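Local structure of sialidase B (Streptococcus pneumoniae serotype 4, 4XJW) at residues Ala225-Thr230 / Lys234-Ile239; Asn261-Gln266 / Leu393-Asn398; Val76-Ala81 / Lys117-Tyr122. The protein cleaves terminal sialic acids from alpha-(2->3)-, alpha-(2->6)- and alpha-(2->8)-linked glycans, acting as an intramolecular trans-sialidase of glycosyl hydrolase family 33. The protein carries 1 engineered substitution. All coordinates share one frame; numbering follows the deposited sequence.

Contact 1 (Ala225-Thr230 / Lys234-Ile239). With DMS (dimethyl sulfoxide), chain C.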
loop_
_atom_site.group_PDB
_atom_site.type_symbol
_atom_site.label_atom_id
_atom_site.label_comp_id
_atom_site.label_asym_id
_atom_site.label_seq_id
_atom_site.Cartn_x
_atom_site.Cartn_y
_atom_site.Cartn_z
ATOM N N ALA A 225 -5.543 -4.428 3.640
ATOM C CA ALA A 225 -6.583 -4.433 2.630
ATOM C C ALA A 225 -7.486 -3.260 3.031
ATOM O O ALA A 225 -8.217 -3.349 4.018
ATOM C CB ALA A 225 -7.345 -5.753 2.660
ATOM N N ARG A 226 -7.399 -2.156 2.295
ATOM C CA ARG A 226 -8.066 -0.928 2.708
ATOM C C ARG A 226 -9.313 -0.687 1.865
ATOM O O ARG A 226 -9.247 -0.596 0.629
ATOM C CB ARG A 226 -7.090 0.253 2.651
ATOM C CG ARG A 226 -5.877 0.094 3.577
ATOM C CD ARG A 226 -5.296 1.439 3.985
ATOM N NE ARG A 226 -4.237 1.277 4.978
ATOM C CZ ARG A 226 -3.536 2.280 5.489
ATOM N NH1 ARG A 226 -3.780 3.527 5.094
ATOM N NH2 ARG A 226 -2.599 2.034 6.393
ATOM N N TYR A 227 -10.458 -0.597 2.538
ATOM C CA TYR A 227 -11.734 -0.568 1.824
ATOM C C TYR A 227 -12.228 0.839 1.499
ATOM O O TYR A 227 -12.793 1.046 0.425
ATOM C CB TYR A 227 -12.802 -1.379 2.582
ATOM C CG TYR A 227 -12.444 -2.839 2.661
ATOM C CD1 TYR A 227 -11.565 -3.305 3.641
ATOM C CD2 TYR A 227 -12.948 -3.748 1.731
ATOM C CE1 TYR A 227 -11.204 -4.644 3.699
ATOM C CE2 TYR A 227 -12.588 -5.101 1.781
ATOM C CZ TYR A 227 -11.721 -5.531 2.773
ATOM O OH TYR A 227 -11.352 -6.856 2.848
ATOM N N GLY A 228 -12.002 1.775 2.421
ATOM C CA GLY A 228 -12.496 3.144 2.306
ATOM C C GLY A 228 -11.459 4.069 1.698
ATOM O O GLY A 228 -11.004 5.040 2.327
ATOM N N GLY A 229 -11.079 3.783 0.457
ATOM C CA GLY A 229 -9.966 4.486 -0.153
ATOM C C GLY A 229 -8.670 4.088 0.537
ATOM O O GLY A 229 -8.625 3.086 1.254
ATOM N N THR A 230 -7.621 4.883 0.354
ATOM C CA THR A 230 -6.306 4.573 0.925
ATOM C C THR A 230 -6.079 5.130 2.331
ATOM O O THR A 230 -5.010 4.922 2.904
ATOM C CB THR A 230 -5.174 5.019 -0.002
ATOM O OG1 THR A 230 -5.379 6.390 -0.378
ATOM C CG2 THR A 230 -5.119 4.150 -1.249
ATOM N N LYS A 234 -9.239 6.267 11.160
ATOM C CA LYS A 234 -10.432 5.422 11.135
ATOM C C LYS A 234 -10.825 5.054 9.701
ATOM O O LYS A 234 -10.775 5.885 8.793
ATOM C CB LYS A 234 -11.595 6.166 11.819
ATOM C CG LYS A 234 -11.945 7.498 11.155
ATOM C CD LYS A 234 -12.979 8.309 11.934
ATOM C CE LYS A 234 -13.255 9.624 11.210
ATOM N NZ LYS A 234 -14.496 10.315 11.661
ATOM N N SER A 235 -11.180 3.791 9.506
ATOM C CA SER A 235 -11.644 3.319 8.209
ATOM C C SER A 235 -12.155 1.894 8.383
ATOM O O SER A 235 -12.308 1.417 9.513
ATOM C CB SER A 235 -10.493 3.326 7.205
ATOM O OG SER A 235 -10.969 3.175 5.881
ATOM N N LYS A 236 -12.414 1.212 7.270
ATOM C CA LYS A 236 -12.484 -0.246 7.295
ATOM C C LYS A 236 -11.214 -0.754 6.635
ATOM O O LYS A 236 -10.934 -0.465 5.457
ATOM C CB LYS A 236 -13.707 -0.825 6.578
ATOM C CG LYS A 236 -13.688 -2.360 6.648
ATOM C CD LYS A 236 -14.801 -3.032 5.848
ATOM C CE LYS A 236 -14.590 -4.548 5.857
ATOM N NZ LYS A 236 -14.535 -5.107 7.246
ATOM N N ILE A 237 -10.424 -1.476 7.419
ATOM C CA ILE A 237 -9.209 -2.103 6.924
ATOM C C ILE A 237 -9.074 -3.476 7.564
ATOM O O ILE A 237 -9.305 -3.613 8.766
ATOM C CB ILE A 237 -7.956 -1.277 7.298
ATOM C CG1 ILE A 237 -8.084 0.171 6.823
ATOM C CG2 ILE A 237 -6.688 -1.963 6.762
ATOM C CD1 ILE A 237 -7.039 1.114 7.433
ATOM N N ASN A 238 -8.716 -4.484 6.758
ATOM C CA ASN A 238 -8.396 -5.825 7.255
ATOM C C ASN A 238 -6.923 -6.113 6.963
ATOM O O ASN A 238 -6.331 -5.458 6.117
ATOM C CB ASN A 238 -9.252 -6.887 6.539
ATOM C CG ASN A 238 -10.727 -6.860 6.942
ATOM O OD1 ASN A 238 -11.080 -6.512 8.063
ATOM N ND2 ASN A 238 -11.595 -7.264 6.014
ATOM N N ILE A 239 -6.341 -7.108 7.631
ATOM C CA ILE A 239 -4.994 -7.579 7.279
ATOM C C ILE A 239 -5.118 -8.837 6.432
ATOM O O ILE A 239 -5.763 -9.802 6.841
ATOM C CB ILE A 239 -4.145 -7.893 8.522
ATOM C CG1 ILE A 239 -4.099 -6.699 9.490
ATOM C CG2 ILE A 239 -2.739 -8.310 8.103
ATOM C CD1 ILE A 239 -3.603 -5.387 8.861
HETATM S S DMS C . 0.934 3.917 8.193
HETATM O O DMS C . -0.294 3.051 8.160
HETATM C C1 DMS C . 0.857 5.044 6.773
HETATM C C2 DMS C . 0.677 5.138 9.510
HETATM O O HOH W 1 -12.132 5.464 4.715
HETATM O O HOH W 2 -8.936 2.965 4.079
#
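The beta hairpin of strands 219-226 and 237-244, in which Ala-225 pairs with Asn-238 and Arg-226 with Ile-237, carries at its turn Asp-232, the proton acceptor inferred by similarity. The touching parts run 160° apart, as antiparallel strands should. Ala-225 and Asn-238 form the hydrogen-bonded pair: Ala-225 N lies 2.8 Å from Asn-238 O, and Asn-238 N returns a bond to Ala-225 O. The ladder then extends past the strand ends, with Tyr-227 N 3.0 Å from Lys-236 O.

Two side-chain clusters flank this backbone. In one, the Lys-236 chain lies obliquely over a face of the Tyr-227 ring, CE standing 4.0 Å from the ring centroid and 14° off its normal, a CH-pi contact. The bend at the end of that chain carries NZ to a weak bond with Tyr-263 O. Asn-238 ND2 donates to Tyr-227 OH at 3.2 Å in a bent bond, the hydroxyl lying 26° out of the amide plane; it also bonds Thr-201 O. In the other, Arg-226 and Ile-237 run side by side, and Ile-237 CD1 covers one guanidinium face, 3.7 Å from Arg-226 NE. Arg-226 NH1 donates to Thr-230 O at 2.9 Å, while salt bridges reach Asp-224 and Asp-232. Arg-226 NH2 also donates to the oxygen of a dimethyl sulfoxide, probably from the crystallisation liquor.

At the turn, two waters link Gly-228 O and Gly-229 O to Ser-235 OG. The methyl over its face and the partners at its edge limit rotation of the Arg-226 guanidinium, consistent with a second-shell role in orienting Asp-232.

Contact 2 (Asn261-Gln266 / Leu393-Asn398)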
loop_
_atom_site.group_PDB
_atom_site.type_symbol
_atom_site.label_atom_id
_atom_site.label_comp_id
_atom_site.label_asym_id
_atom_site.label_seq_id
_atom_site.Cartn_x
_atom_site.Cartn_y
_atom_site.Cartn_z
ATOM N N ASN A 261 -16.190 -7.707 10.938
ATOM C CA ASN A 261 -17.356 -7.877 10.078
ATOM C C ASN A 261 -18.484 -6.904 10.366
ATOM O O ASN A 261 -19.612 -7.079 9.875
ATOM C CB ASN A 261 -17.853 -9.320 10.139
ATOM C CG ASN A 261 -16.905 -10.280 9.444
ATOM O OD1 ASN A 261 -16.430 -10.007 8.339
ATOM N ND2 ASN A 261 -16.603 -11.387 10.096
ATOM N N ASP A 262 -18.173 -5.865 11.136
ATOM C CA ASP A 262 -19.148 -4.823 11.413
ATOM C C ASP A 262 -19.534 -4.042 10.150
ATOM O O ASP A 262 -20.659 -3.548 10.041
ATOM C CB ASP A 262 -18.677 -3.884 12.541
ATOM C CG ASP A 262 -17.245 -3.366 12.357
ATOM O OD1 ASP A 262 -16.360 -4.130 11.904
ATOM O OD2 ASP A 262 -16.999 -2.195 12.725
ATOM N N TYR A 263 -18.602 -3.936 9.205
ATOM C CA TYR A 263 -18.892 -3.394 7.884
ATOM C C TYR A 263 -18.628 -4.434 6.801
ATOM O O TYR A 263 -17.701 -5.243 6.925
ATOM C CB TYR A 263 -18.044 -2.152 7.622
ATOM C CG TYR A 263 -18.609 -0.888 8.218
ATOM C CD1 TYR A 263 -18.802 -0.772 9.592
ATOM C CD2 TYR A 263 -18.948 0.183 7.416
ATOM C CE1 TYR A 263 -19.314 0.384 10.158
ATOM C CE2 TYR A 263 -19.461 1.368 7.972
ATOM C CZ TYR A 263 -19.644 1.449 9.344
ATOM O OH TYR A 263 -20.163 2.593 9.911
ATOM N N GLU A 264 -19.459 -4.415 5.756
ATOM C CA GLU A 264 -19.310 -5.305 4.604
ATOM C C GLU A 264 -17.974 -5.086 3.882
ATOM O O GLU A 264 -17.477 -3.967 3.809
ATOM C CB GLU A 264 -20.481 -5.091 3.631
ATOM C CG GLU A 264 -20.448 -5.948 2.359
ATOM C CD GLU A 264 -21.422 -5.474 1.280
ATOM O OE1 GLU A 264 -21.980 -4.364 1.399
ATOM O OE2 GLU A 264 -21.624 -6.220 0.302
ATOM N N GLU A 265 -17.397 -6.160 3.352
ATOM C CA GLU A 265 -16.229 -6.037 2.488
ATOM C C GLU A 265 -16.693 -5.595 1.103
ATOM O O GLU A 265 -17.172 -6.417 0.310
ATOM C CB GLU A 265 -15.490 -7.375 2.406
ATOM C CG GLU A 265 -14.900 -7.842 3.738
ATOM C CD GLU A 265 -14.972 -9.358 3.903
ATOM O OE1 GLU A 265 -15.261 -10.060 2.905
ATOM O OE2 GLU A 265 -14.744 -9.842 5.027
ATOM N N GLN A 266 -16.570 -4.301 0.816
ATOM C CA GLN A 266 -17.060 -3.742 -0.438
ATOM C C GLN A 266 -15.928 -3.229 -1.302
ATOM O O GLN A 266 -15.045 -2.519 -0.815
ATOM C CB GLN A 266 -17.975 -2.551 -0.168
ATOM C CG GLN A 266 -19.377 -2.879 0.254
ATOM C CD GLN A 266 -20.125 -1.630 0.658
ATOM O OE1 GLN A 266 -20.126 -1.256 1.824
ATOM N NE2 GLN A 266 -20.752 -0.969 -0.310
ATOM N N LEU A 393 -20.714 10.458 1.284
ATOM C CA LEU A 393 -20.587 9.150 1.913
ATOM C C LEU A 393 -21.708 8.914 2.919
ATOM O O LEU A 393 -21.975 9.751 3.789
ATOM C CB LEU A 393 -19.228 9.012 2.602
ATOM C CG LEU A 393 -19.048 7.762 3.471
ATOM C CD1 LEU A 393 -19.075 6.520 2.609
ATOM C CD2 LEU A 393 -17.761 7.841 4.284
ATOM N N ARG A 394 -22.369 7.770 2.781
ATOM C CA ARG A 394 -23.395 7.352 3.721
ATOM C C ARG A 394 -23.033 5.974 4.235
ATOM O O ARG A 394 -22.641 5.107 3.457
ATOM C CB ARG A 394 -24.761 7.328 3.036
ATOM C CG ARG A 394 -25.887 6.782 3.900
ATOM C CD ARG A 394 -27.226 6.917 3.183
ATOM N NE ARG A 394 -27.113 6.547 1.774
ATOM C CZ ARG A 394 -28.043 6.793 0.855
ATOM N NH1 ARG A 394 -29.168 7.405 1.194
ATOM N NH2 ARG A 394 -27.846 6.426 -0.403
ATOM N N GLU A 395 -23.141 5.791 5.546
ATOM C CA GLU A 395 -22.869 4.515 6.180
ATOM C C GLU A 395 -24.171 4.048 6.800
ATOM O O GLU A 395 -24.713 4.711 7.690
ATOM C CB GLU A 395 -21.784 4.693 7.241
ATOM C CG GLU A 395 -20.531 5.355 6.666
ATOM C CD GLU A 395 -19.409 5.543 7.668
ATOM O OE1 GLU A 395 -19.317 4.758 8.635
ATOM O OE2 GLU A 395 -18.607 6.493 7.477
ATOM N N ARG A 396 -24.689 2.923 6.323
ATOM C CA ARG A 396 -25.993 2.482 6.797
ATOM C C ARG A 396 -26.175 0.979 6.923
ATOM O O ARG A 396 -25.565 0.180 6.207
ATOM C CB ARG A 396 -27.092 3.046 5.907
ATOM C CG ARG A 396 -26.930 2.678 4.466
ATOM C CD ARG A 396 -28.132 3.114 3.647
ATOM N NE ARG A 396 -28.044 2.608 2.282
ATOM C CZ ARG A 396 -28.714 3.107 1.252
ATOM N NH1 ARG A 396 -29.531 4.139 1.425
ATOM N NH2 ARG A 396 -28.565 2.574 0.048
ATOM N N HIS A 397 -27.037 0.615 7.861
ATOM C CA HIS A 397 -27.371 -0.772 8.103
ATOM C C HIS A 397 -27.893 -1.470 6.845
ATOM O O HIS A 397 -28.648 -0.886 6.059
ATOM C CB HIS A 397 -28.386 -0.848 9.246
ATOM C CG HIS A 397 -27.782 -0.648 10.600
ATOM N ND1 HIS A 397 -28.320 0.206 11.536
ATOM C CD2 HIS A 397 -26.688 -1.202 11.180
ATOM C CE1 HIS A 397 -27.581 0.176 12.633
ATOM N NE2 HIS A 397 -26.587 -0.673 12.443
ATOM N N ASN A 398 -27.475 -2.717 6.648
ATOM C CA ASN A 398 -27.772 -3.415 5.399
ATOM C C ASN A 398 -28.648 -4.664 5.532
ATOM O O ASN A 398 -28.764 -5.444 4.592
ATOM C CB ASN A 398 -26.470 -3.761 4.665
ATOM C CG ASN A 398 -25.604 -4.740 5.437
ATOM O OD1 ASN A 398 -26.090 -5.496 6.283
ATOM N ND2 ASN A 398 -24.312 -4.744 5.139
#
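Glu-264 and Asn-398 bring the irregular loop 261-266 to the end of strand 394-398, with their CA atoms 8.7 Å apart. Tyr-263 and His-397 have CA atoms 8.9 Å apart, so the main chains are separated by more than a strand spacing and side chains must bridge the gap.

Tyr-263 spans it. Its CG lies beside the backbone N, anti to the carbonyl carbon (chi1 -82°), and the hydroxyl at the far end of the ring meets the carboxylate of Glu-395. Tyr-263 OH donates to Glu-395 OE1 over 2.7 Å, using the lone pair of that oxygen directed away from OE2. The two side chains cross at about a right angle and their planes stand 74° apart, so the carboxylate does not stack on the ring. Glu-395 CB adds an apolar touch, 4.1 Å from Tyr-263 CE2. The second oxygen, Glu-395 OE2, accepts from Ser-282 N; the carboxylate is thus fixed at both oxygens, and its rotation is restricted.

The other touch is looser: Glu-264 CB lies 4.1 Å from Asn-398 ND2. The polar ends of these residues converge on strand 377-387, where Ser-385 OG bonds both Glu-264 OE1 and Asn-398 ND2, and Gln-383 OE1 is a further acceptor for the latter.

Strands 377-387 and 394-398 pair antiparallel in a sheet that the chain builds between 301-308 and 420-426, themselves neighbouring strands of another sheet. This is the arrangement of a domain inserted into a beta-propeller blade. Side chains join strand 394-398 to the loop after strand 255-256, while Asp-262 and Glu-264 form backbone bonds with Tyr-384.

Contact 3 (Val76-Ala81 / Lys117-Tyr122). With PO4 (phosphate ion), chain D.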
loop_
_atom_site.group_PDB
_atom_site.type_symbol
_atom_site.label_atom_id
_atom_site.label_comp_id
_atom_site.label_asym_id
_atom_site.label_seq_id
_atom_site.Cartn_x
_atom_site.Cartn_y
_atom_site.Cartn_z
ATOM N N VAL A 76 -5.931 11.438 -20.781
ATOM C CA VAL A 76 -6.425 11.798 -22.104
ATOM C C VAL A 76 -7.182 13.117 -22.036
ATOM O O VAL A 76 -7.737 13.488 -20.996
ATOM C CB VAL A 76 -7.372 10.750 -22.726
ATOM C CG1 VAL A 76 -6.646 9.427 -22.970
ATOM C CG2 VAL A 76 -8.610 10.559 -21.862
ATOM N N GLU A 77 -7.199 13.812 -23.169
ATOM C CA GLU A 77 -8.061 14.958 -23.378
ATOM C C GLU A 77 -8.961 14.637 -24.566
ATOM O O GLU A 77 -8.514 14.025 -25.540
ATOM C CB GLU A 77 -7.228 16.180 -23.716
ATOM C CG GLU A 77 -6.348 16.685 -22.619
ATOM C CD GLU A 77 -6.032 18.139 -22.835
ATOM O OE1 GLU A 77 -6.901 18.985 -22.527
ATOM O OE2 GLU A 77 -4.938 18.429 -23.352
ATOM N N ILE A 78 -10.232 15.023 -24.470
ATOM C CA ILE A 78 -11.169 14.851 -25.579
ATOM C C ILE A 78 -11.977 16.133 -25.680
ATOM O O ILE A 78 -12.796 16.430 -24.805
ATOM C CB ILE A 78 -12.081 13.616 -25.392
ATOM C CG1 ILE A 78 -11.326 12.472 -24.718
ATOM C CG2 ILE A 78 -12.623 13.144 -26.725
ATOM C CD1 ILE A 78 -12.131 11.724 -23.692
ATOM N N ARG A 79 -11.725 16.914 -26.732
ATOM C CA ARG A 79 -12.223 18.287 -26.779
ATOM C C ARG A 79 -12.831 18.643 -28.125
ATOM O O ARG A 79 -12.263 18.332 -29.174
ATOM C CB ARG A 79 -11.086 19.265 -26.476
ATOM C CG ARG A 79 -10.313 18.937 -25.208
ATOM C CD ARG A 79 -9.246 19.963 -24.929
ATOM N NE ARG A 79 -9.839 21.254 -24.610
ATOM C CZ ARG A 79 -9.155 22.376 -24.400
ATOM N NH1 ARG A 79 -7.828 22.383 -24.481
ATOM N NH2 ARG A 79 -9.808 23.495 -24.114
ATOM N N ASP A 80 -13.978 19.310 -28.087
ATOM C CA ASP A 80 -14.632 19.791 -29.302
ATOM C C ASP A 80 -15.391 21.056 -28.922
ATOM O O ASP A 80 -16.385 20.994 -28.198
ATOM C CB ASP A 80 -15.591 18.731 -29.853
ATOM C CG ASP A 80 -16.203 19.115 -31.200
ATOM O OD1 ASP A 80 -16.678 20.259 -31.347
ATOM O OD2 ASP A 80 -16.224 18.256 -32.106
ATOM N N ALA A 81 -14.912 22.200 -29.401
ATOM C CA ALA A 81 -15.461 23.492 -29.002
ATOM C C ALA A 81 -16.872 23.703 -29.531
ATOM O O ALA A 81 -17.681 24.380 -28.902
ATOM C CB ALA A 81 -14.558 24.611 -29.463
ATOM N N LYS A 117 -20.813 4.669 -23.688
ATOM C CA LYS A 117 -20.436 6.059 -23.430
ATOM C C LYS A 117 -19.328 6.149 -22.403
ATOM O O LYS A 117 -19.353 7.017 -21.525
ATOM C CB LYS A 117 -21.628 6.877 -22.932
ATOM C CG LYS A 117 -22.798 6.932 -23.892
ATOM C CD LYS A 117 -23.843 7.899 -23.360
ATOM C CE LYS A 117 -24.801 8.335 -24.440
ATOM N NZ LYS A 117 -25.637 9.480 -23.978
ATOM N N THR A 118 -18.349 5.264 -22.525
ATOM C CA THR A 118 -17.311 5.152 -21.513
ATOM C C THR A 118 -15.916 5.227 -22.124
ATOM O O THR A 118 -15.682 4.716 -23.224
ATOM C CB THR A 118 -17.487 3.843 -20.728
ATOM O OG1 THR A 118 -18.741 3.889 -20.027
ATOM C CG2 THR A 118 -16.362 3.644 -19.720
ATOM N N TYR A 119 -15.007 5.887 -21.413
ATOM C CA TYR A 119 -13.609 5.942 -21.790
ATOM C C TYR A 119 -12.839 5.191 -20.717
ATOM O O TYR A 119 -12.968 5.491 -19.528
ATOM C CB TYR A 119 -13.118 7.388 -21.837
ATOM C CG TYR A 119 -13.875 8.309 -22.776
ATOM C CD1 TYR A 119 -13.626 8.301 -24.145
ATOM C CD2 TYR A 119 -14.807 9.203 -22.284
ATOM C CE1 TYR A 119 -14.307 9.153 -25.007
ATOM C CE2 TYR A 119 -15.482 10.079 -23.133
ATOM C CZ TYR A 119 -15.232 10.038 -24.492
ATOM O OH TYR A 119 -15.904 10.901 -25.334
ATOM N N THR A 120 -12.038 4.216 -21.126
ATOM C CA THR A 120 -11.303 3.403 -20.164
ATOM C C THR A 120 -9.835 3.314 -20.543
ATOM O O THR A 120 -9.512 3.020 -21.694
ATOM C CB THR A 120 -11.862 1.967 -20.134
ATOM O OG1 THR A 120 -13.267 2.001 -19.854
ATOM C CG2 THR A 120 -11.159 1.117 -19.070
ATOM N N MET A 121 -8.950 3.533 -19.571
ATOM C CA MET A 121 -7.508 3.465 -19.804
ATOM C C MET A 121 -6.869 2.336 -19.009
ATOM O O MET A 121 -7.106 2.220 -17.802
ATOM C CB MET A 121 -6.857 4.772 -19.386
ATOM C CG MET A 121 -5.335 4.761 -19.511
ATOM S SD MET A 121 -4.790 4.866 -21.237
ATOM C CE MET A 121 -5.119 6.596 -21.522
ATOM N N TYR A 122 -6.065 1.516 -19.681
ATOM C CA TYR A 122 -5.267 0.493 -19.005
ATOM C C TYR A 122 -3.803 0.785 -19.267
ATOM O O TYR A 122 -3.428 1.128 -20.376
ATOM C CB TYR A 122 -5.566 -0.900 -19.562
ATOM C CG TYR A 122 -7.018 -1.322 -19.589
ATOM C CD1 TYR A 122 -7.837 -0.983 -20.655
ATOM C CD2 TYR A 122 -7.555 -2.099 -18.566
ATOM C CE1 TYR A 122 -9.165 -1.392 -20.699
ATOM C CE2 TYR A 122 -8.870 -2.523 -18.600
ATOM C CZ TYR A 122 -9.672 -2.155 -19.669
ATOM O OH TYR A 122 -10.982 -2.566 -19.712
HETATM P P PO4 D . -4.963 24.320 -23.312
HETATM O O1 PO4 D . -3.734 24.941 -23.923
HETATM O O2 PO4 D . -6.161 24.527 -24.220
HETATM O O3 PO4 D . -4.698 22.833 -23.148
HETATM O O4 PO4 D . -5.215 24.949 -21.965
#
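Val-76 and Met-121 make the nearest backbone approach, CA to CA 8.7 Å, between strands 74-80 and 118-123, which run in roughly opposite directions in two different sheets, a spacing that leaves the meeting entirely to side chains.

Ile-78 and Tyr-119 approach from opposite directions across the gap, the methyl landing on the ring face. The CD1 methyl of Ile-78 sits 3.5 Å from the centroid of the Tyr-119 ring and 8° off its normal, a CH-pi contact almost exactly over the centre of that face. The methyl is nearly equidistant from the six ring carbons: Tyr-119 CE1 is 3.6 Å from Ile-78 CD1, and Tyr-119 CG is 3.9 Å from it. Ile-78 attains this with chi2 at 140°, well away from a staggered value, which suggests some torsional strain. At the far end of the ring, the hydroxyl of Tyr-119 bonds Leu-137 O.

The neighbouring pair slides past in opposite directions, with Val-76 CG1 touching Met-121 CE at 3.5 Å. Met-121 is folded at both chi2 (74°) and chi3, which curls the terminal methyl round to the valine branch. Away from this interface Arg-79 NH1 donates to phosphate O2 at 2.7 Å; Arg-155 binds the same ion, probably from the crystallisation liquor.

The two sheets are therefore joined here by dispersion and CH-pi contacts of buried groups, while the tyrosine's polar end is satisfied by a loop carbonyl, as suits the interior of a concanavalin-like beta sandwich.

Overall arrangement
Along the chain the contacts come in series: contact 3 closes before contact 1 opens, and contact 1 before contact 2. Contact 3 lies in the N-terminal, concanavalin-like domain, with its centre 30 Å from that of contact 1 and 33 Å from that of contact 2; its nearest atoms are about 17 Å and 19 Å away. Contacts 1 and 2 have centres 12 Å apart and do touch, Lys-236 CD lying 3.5 Å from Glu-264 O and Tyr-227 CD2 3.5 Å from Gln-266 O. Loop 261-266 is thus wedged between the hairpin whose loop carries the probable proton acceptor and the inserted sheet, linking propeller to insertion, whereas contact 3, in a separate domain, touches neither.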